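PDB 4ECG: putative iron-regulated protein A from Parabacteroides distasonis ATCC 8503, which binds calcium ions and is probably an imelysin-like metalloendopeptidase of the M75 peptidase family, though its function is not established. Local coordinates for residues 253-256 and 257-261; 357-360 and 361-364. One frame throughout, in Å; residues are numbered along the deposited sequence.

Interaction 1 (253-256 and 257-261). With CA (calcium ion), chain H.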
loop_
_atom_site.group_PDB
_atom_site.type_symbol
_atom_site.label_atom_id
_atom_site.label_comp_id
_atom_site.label_asym_id
_atom_site.label_seq_id
_atom_site.Cartn_x
_atom_site.Cartn_y
_atom_site.Cartn_z
ATOM N N ASP A 253 10.787 -0.609 -12.394
ATOM C CA ASP A 253 10.674 0.562 -13.283
ATOM C C ASP A 253 11.749 1.633 -13.010
ATOM O O ASP A 253 12.286 2.223 -13.973
ATOM C CB ASP A 253 9.239 1.199 -13.311
ATOM C CG ASP A 253 8.164 0.337 -14.081
ATOM O OD1 ASP A 253 8.527 -0.675 -14.769
ATOM O OD2 ASP A 253 6.932 0.702 -13.990
ATOM N N PRO A 254 12.037 1.922 -11.730
ATOM C CA PRO A 254 13.172 2.823 -11.419
ATOM C C PRO A 254 14.557 2.248 -11.827
ATOM O O PRO A 254 15.444 2.983 -12.267
ATOM C CB PRO A 254 13.055 3.011 -9.891
ATOM C CG PRO A 254 11.606 2.794 -9.583
ATOM C CD PRO A 254 11.182 1.708 -10.545
ATOM N N VAL A 255 14.720 0.935 -11.729
ATOM C CA VAL A 255 15.965 0.292 -12.146
ATOM C C VAL A 255 16.079 0.377 -13.630
ATOM O O VAL A 255 17.159 0.636 -14.110
ATOM C CB VAL A 255 16.101 -1.154 -11.605
ATOM C CG1 VAL A 255 17.326 -1.902 -12.165
ATOM C CG2 VAL A 255 16.151 -1.075 -10.102
ATOM N N THR A 256 14.981 0.224 -14.374
ATOM C CA THR A 256 15.103 0.323 -15.839
ATOM C C THR A 256 15.600 1.731 -16.209
ATOM O O THR A 256 16.544 1.892 -17.001
ATOM C CB THR A 256 13.776 0.026 -16.574
ATOM O OG1 THR A 256 13.330 -1.273 -16.215
ATOM C CG2 THR A 256 13.954 0.125 -18.176
ATOM N N ALA A 257 14.990 2.738 -15.590
ATOM C CA ALA A 257 15.314 4.144 -15.831
ATOM C C ALA A 257 16.763 4.409 -15.486
ATOM O O ALA A 257 17.472 5.043 -16.254
ATOM C CB ALA A 257 14.376 5.067 -15.014
ATOM N N TRP A 258 17.202 3.901 -14.331
ATOM C CA TRP A 258 18.596 4.008 -13.888
ATOM C C TRP A 258 19.561 3.408 -14.852
ATOM O O TRP A 258 20.581 4.021 -15.156
ATOM C CB TRP A 258 18.739 3.344 -12.545
ATOM C CG TRP A 258 20.130 3.245 -12.005
ATOM C CD1 TRP A 258 20.951 2.135 -12.031
ATOM C CD2 TRP A 258 20.902 4.264 -11.273
ATOM N NE1 TRP A 258 22.150 2.386 -11.423
ATOM C CE2 TRP A 258 22.186 3.635 -10.933
ATOM C CE3 TRP A 258 20.670 5.564 -10.881
ATOM C CZ2 TRP A 258 23.181 4.309 -10.214
ATOM C CZ3 TRP A 258 21.657 6.231 -10.149
ATOM C CH2 TRP A 258 22.888 5.619 -9.817
ATOM N N ASN A 259 19.244 2.216 -15.349
ATOM C CA ASN A 259 20.098 1.562 -16.360
ATOM C C ASN A 259 20.295 2.375 -17.656
ATOM O O ASN A 259 21.390 2.414 -18.165
ATOM C CB ASN A 259 19.650 0.121 -16.646
ATOM C CG ASN A 259 19.843 -0.786 -15.435
ATOM O OD1 ASN A 259 20.755 -0.577 -14.637
ATOM N ND2 ASN A 259 18.977 -1.780 -15.283
ATOM N N GLY A 260 19.244 3.031 -18.150
ATOM C CA GLY A 260 19.375 3.963 -19.249
ATOM C C GLY A 260 20.068 5.288 -18.895
ATOM O O GLY A 260 20.351 6.050 -19.798
ATOM N N SER A 261 20.370 5.576 -17.615
ATOM C CA SER A 261 20.853 6.930 -17.229
ATOM C C SER A 261 22.379 7.103 -17.077
ATOM O O SER A 261 23.155 6.207 -17.373
ATOM C CB SER A 261 20.189 7.343 -15.910
ATOM O OG SER A 261 20.856 6.742 -14.784
HETATM CA CA CA H . 7.144 -2.751 -15.421
HETATM O O HOH W 1 6.042 -4.766 -16.283
HETATM O O HOH W 2 4.520 -2.196 -14.799
HETATM O O HOH W 3 6.267 -1.113 -17.071
#
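Val-255 and Asn-259, one helical turn apart, run alongside each other in the same direction from successive turns. The touching atoms are CG1 of Val-255 and ND2 of Asn-259, 3.5 Å apart, a methyl against an amide nitrogen. CG1 of Val-255 stands opposite its own backbone N (chi1 173°), which turns this methyl, and not CG2, to the amide. Although Asn-259 ND2 lies 3.2 Å from Val-255 O, the angle is too poor for a hydrogen bond; that oxygen is taken by Asn-259 N at 2.9 Å, with an N-H...O angle of 164°. The same i to i+4 pattern joins Ala-257 to Asp-253, Trp-258 to Pro-254 and Gly-260 to Thr-256, defining the last turns of helix 239-259.

Trp-258 meets the preceding turn through CB, 3.3 Å from Pro-254 O, while its indole leads away to pack on Lys-263, Asn-270 and Leu-352. Pro-254 lacks an N-H, so the turn before it is not bonded there and the helix kinks; its ring rests on Ala-275 and Val-276. Beyond the helix, Ser-261 folds back: both its N and its OG, the latter at 2.8 Å, donate to Trp-258 O.

At the other end Asp-253 OD1 binds a calcium ion at 2.6 Å, with three waters and the backbone O of Ser-248 supplying other ligands. Asp-253 OD2, 3.7 Å from the calcium, is too distant to ligate, which makes the carboxylate monodentate.

Interaction 2 (357-360 and 361-364)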
loop_
_atom_site.group_PDB
_atom_site.type_symbol
_atom_site.label_atom_id
_atom_site.label_comp_id
_atom_site.label_asym_id
_atom_site.label_seq_id
_atom_site.Cartn_x
_atom_site.Cartn_y
_atom_site.Cartn_z
ATOM N N HIS A 357 20.959 -8.459 -5.550
ATOM C CA HIS A 357 19.864 -8.373 -4.578
ATOM C C HIS A 357 18.550 -7.946 -5.204
ATOM O O HIS A 357 17.490 -8.473 -4.832
ATOM C CB HIS A 357 20.184 -7.379 -3.488
ATOM C CG HIS A 357 21.321 -7.790 -2.580
ATOM N ND1 HIS A 357 22.175 -6.888 -2.038
ATOM C CD2 HIS A 357 21.705 -9.038 -2.115
ATOM C CE1 HIS A 357 23.044 -7.532 -1.267
ATOM N NE2 HIS A 357 22.763 -8.852 -1.323
ATOM N N ILE A 358 18.597 -6.979 -6.128
ATOM C CA ILE A 358 17.349 -6.454 -6.795
ATOM C C ILE A 358 16.687 -7.616 -7.600
ATOM O O ILE A 358 15.503 -7.891 -7.451
ATOM C CB ILE A 358 17.633 -5.212 -7.668
ATOM C CG1 ILE A 358 17.914 -3.999 -6.769
ATOM C CG2 ILE A 358 16.455 -4.924 -8.611
ATOM C CD1 ILE A 358 18.609 -2.798 -7.415
ATOM N N ASN A 359 17.495 -8.380 -8.318
ATOM C CA ASN A 359 16.994 -9.494 -9.111
ATOM C C ASN A 359 16.390 -10.592 -8.314
ATOM O O ASN A 359 15.340 -11.084 -8.695
ATOM C CB ASN A 359 18.066 -10.065 -10.070
ATOM C CG ASN A 359 18.397 -9.095 -11.224
ATOM O OD1 ASN A 359 17.683 -8.107 -11.411
ATOM N ND2 ASN A 359 19.508 -9.338 -11.953
ATOM N N THR A 360 17.021 -10.985 -7.212
ATOM C CA THR A 360 16.435 -11.991 -6.290
ATOM C C THR A 360 15.062 -11.474 -5.821
ATOM O O THR A 360 14.091 -12.229 -5.692
ATOM C CB THR A 360 17.390 -12.221 -5.098
ATOM O OG1 THR A 360 18.676 -12.578 -5.620
ATOM C CG2 THR A 360 16.899 -13.310 -4.091
ATOM N N ALA A 361 14.991 -10.161 -5.598
ATOM C CA ALA A 361 13.784 -9.534 -5.065
ATOM C C ALA A 361 12.709 -9.555 -6.138
ATOM O O ALA A 361 11.605 -10.011 -5.903
ATOM C CB ALA A 361 14.092 -8.114 -4.602
ATOM N N THR A 362 13.030 -9.101 -7.349
ATOM C CA THR A 362 11.992 -9.085 -8.425
ATOM C C THR A 362 11.607 -10.494 -8.887
ATOM O O THR A 362 10.443 -10.745 -9.150
ATOM C CB THR A 362 12.397 -8.218 -9.614
ATOM O OG1 THR A 362 13.556 -8.775 -10.235
ATOM C CG2 THR A 362 12.725 -6.772 -9.152
ATOM N N GLU A 363 12.542 -11.436 -8.944
ATOM C CA GLU A 363 12.166 -12.851 -9.162
ATOM C C GLU A 363 11.316 -13.441 -8.054
ATOM O O GLU A 363 10.496 -14.306 -8.303
ATOM C CB GLU A 363 13.375 -13.745 -9.349
ATOM C CG GLU A 363 14.144 -13.474 -10.639
ATOM C CD GLU A 363 15.607 -13.913 -10.536
ATOM O OE1 GLU A 363 15.888 -14.923 -9.820
ATOM O OE2 GLU A 363 16.472 -13.236 -11.149
ATOM N N ALA A 364 11.499 -12.994 -6.823
ATOM C CA ALA A 364 10.711 -13.548 -5.743
ATOM C C ALA A 364 9.268 -13.006 -5.798
ATOM O O ALA A 364 8.309 -13.756 -5.504
ATOM C CB ALA A 364 11.360 -13.272 -4.405
HETATM O O HOH W 4 15.331 -7.252 -11.679
#
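Thr-362 has its OG1 between the backbone N and the carbonyl carbon (chi1 64°), and this rotamer turns the hydroxyl back over the previous turn, to Asn-359, while CG2 goes to Ile-358. CG2 of Thr-362 comes 4.2 Å from CG2 of Ile-358, and the two side chains cross obliquely. A water joins the polar pair: it donates to Asn-359 OD1 at 2.5 Å and lies 2.7 Å from Thr-362 OG1. The hydroxyl is also 3.3 Å from Asn-359 O, at most a weak bond. The water-bridged pair Asn-359 and Thr-362 is spaced i to i+3, and Ile-358 and Thr-362 i to i+4, on helix 355-377 of the largely helical imelysin fold; Ile-358 and Thr-362 both touch Ile-251 of helix 239-259. A valine in place of Thr-362 would probably leave the bridging water without its second partner and the Asn-359 amide freer to turn. Asn-359 O takes its main bond from Glu-363 N, at 2.8 Å with an N-H...O angle of 169°. The Glu-363 side chain runs back alongside Asn-359, bringing OE2 within 3.7 Å of Asn-359 CB. On another flank, Ala-361 CB sits 3.2 Å from Ile-358 O, its methyl packed on Ile-344 and Ala-340.

Following the chain from the N terminus, interaction 1 comes first, on the final turns of helix 239-259, and interaction 2 follows about a hundred residues later, near the start of helix 355-377. Each joins consecutive residues within one helix, so neither closes a long loop; they stand in series, neither nesting nor crossing. Their centres are 15 Å apart on the same side of the chain's centre, and they meet in space where Val-255 CG2 packs on Ile-358 CD1 at 4.0 Å. That methyl contact is one of those joining helices 239-259 and 355-377. The calcium ion of interaction 1 is about 9 Å from the side chain of Thr-362.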